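PDB 6DJ8: beta sliding clamp from Borrelia burgdorferi, which probably encircles DNA as a ring-shaped head-to-tail homodimer, tethering DNA polymerases and other proteins to it for processive replication. Local coordinates for residues I101-N104 and K109-I112. Residues are numbered along the deposited sequence; the frame is centred on the assembly and turned at random.
Sequences IVFN and KLEI
The F103 ring meets L110 obliquely, its CD1 lying 3.7 Å from L110 CD1, with the K109 carbonyl oxygen near that ring corner; the two side chains cross at about a right angle. CG of F103 stands anti to the backbone N (chi1 178°), which sets the ring beside its carbonyl carbon, leaning forward along the strand on the face of I101, L110 and I112. CG2 of I101 packs at 3.6 Å against CG of L110, wedging the leucine between an aromatic and a branched neighbour. On the other face, planes of the N104 amide and E111 carboxylate are turned 35° apart; H126 holds E111 through OE1. Four backbone bonds define the antiparallel hairpin of the N-terminal clamp domain: V102 and E111 exchange a pair, E111 N reaching V102 O at 2.7 Å, and N104 and K109 exchange another, in which K109 N to N104 O is the longest at 3.1 Å. T322 of the second subunit accepts a hydrogen bond from K109 NZ through its backbone oxygen, placing the turn end at the dimer interface. Strands 14-18 and 126-130 flank the pair, while helix 83-92 packs on I101, L110 and I112 through F86 and A89.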
loop_
_atom_site.group_PDB
_atom_site.type_symbol
_atom_site.label_atom_id
_atom_site.label_comp_id
_atom_site.label_asym_id
_atom_site.label_seq_id
_atom_site.Cartn_x
_atom_site.Cartn_y
_atom_site.Cartn_z
ATOM N N ILE A 101 5.678 22.900 -22.960
ATOM C CA ILE A 101 4.288 22.493 -23.100
ATOM C C ILE A 101 3.655 23.402 -24.141
ATOM O O ILE A 101 3.611 24.619 -23.959
ATOM C CB ILE A 101 3.557 22.563 -21.757
ATOM C CG1 ILE A 101 4.219 21.572 -20.775
ATOM C CG2 ILE A 101 2.084 22.287 -21.948
ATOM C CD1 ILE A 101 3.662 21.595 -19.344
ATOM N N VAL A 102 3.172 22.812 -25.229
ATOM C CA VAL A 102 2.637 23.537 -26.373
ATOM C C VAL A 102 1.139 23.301 -26.399
ATOM O O VAL A 102 0.689 22.160 -26.258
ATOM C CB VAL A 102 3.283 23.073 -27.692
ATOM C CG1 VAL A 102 2.674 23.821 -28.876
ATOM C CG2 VAL A 102 4.789 23.262 -27.650
ATOM N N PHE A 103 0.364 24.366 -26.554
ATOM C CA PHE A 103 -1.080 24.223 -26.640
ATOM C C PHE A 103 -1.464 24.264 -28.107
ATOM O O PHE A 103 -1.218 25.263 -28.790
ATOM C CB PHE A 103 -1.822 25.298 -25.847
ATOM C CG PHE A 103 -3.320 25.204 -25.958
ATOM C CD1 PHE A 103 -3.950 23.972 -25.945
ATOM C CD2 PHE A 103 -4.105 26.344 -26.010
ATOM C CE1 PHE A 103 -5.320 23.869 -26.031
ATOM C CE2 PHE A 103 -5.483 26.251 -26.090
ATOM C CZ PHE A 103 -6.093 25.013 -26.098
ATOM N N ASN A 104 -2.112 23.204 -28.564
ATOM C CA ASN A 104 -2.565 23.049 -29.945
ATOM C C ASN A 104 -4.068 23.241 -29.874
ATOM O O ASN A 104 -4.828 22.283 -29.720
ATOM C CB ASN A 104 -2.189 21.660 -30.476
ATOM C CG ASN A 104 -2.528 21.464 -31.950
ATOM O OD1 ASN A 104 -2.330 20.372 -32.491
ATOM N ND2 ASN A 104 -3.031 22.502 -32.600
ATOM N N LYS A 109 -5.319 19.814 -27.871
ATOM C CA LYS A 109 -4.256 18.958 -27.376
ATOM C C LYS A 109 -3.129 19.803 -26.807
ATOM O O LYS A 109 -2.844 20.903 -27.288
ATOM C CB LYS A 109 -3.702 18.037 -28.472
ATOM C CG LYS A 109 -4.291 16.637 -28.429
ATOM C CD LYS A 109 -4.404 16.044 -29.814
ATOM C CE LYS A 109 -5.113 14.690 -29.793
ATOM N NZ LYS A 109 -6.543 14.798 -29.373
ATOM N N LEU A 110 -2.529 19.285 -25.756
ATOM C CA LEU A 110 -1.263 19.764 -25.240
ATOM C C LEU A 110 -0.190 18.849 -25.814
ATOM O O LEU A 110 -0.331 17.626 -25.762
ATOM C CB LEU A 110 -1.272 19.711 -23.718
ATOM C CG LEU A 110 -1.122 21.022 -22.958
ATOM C CD1 LEU A 110 -2.215 21.962 -23.356
ATOM C CD2 LEU A 110 -1.218 20.711 -21.468
ATOM N N GLU A 111 0.831 19.429 -26.428
ATOM C CA GLU A 111 1.945 18.664 -26.963
ATOM C C GLU A 111 3.117 18.976 -26.053
ATOM O O GLU A 111 3.456 20.148 -25.851
ATOM C CB GLU A 111 2.247 19.051 -28.408
ATOM C CG GLU A 111 0.991 19.262 -29.246
ATOM C CD GLU A 111 0.817 18.217 -30.324
ATOM O OE1 GLU A 111 1.661 17.299 -30.413
ATOM O OE2 GLU A 111 -0.165 18.315 -31.089
ATOM N N ILE A 112 3.730 17.936 -25.500
ATOM C CA ILE A 112 4.759 18.094 -24.489
ATOM C C ILE A 112 6.029 17.433 -24.992
ATOM O O ILE A 112 5.997 16.312 -25.522
ATOM C CB ILE A 112 4.312 17.494 -23.146
ATOM C CG1 ILE A 112 2.915 18.019 -22.791
ATOM C CG2 ILE A 112 5.322 17.793 -22.067
ATOM C CD1 ILE A 112 2.427 17.646 -21.377
#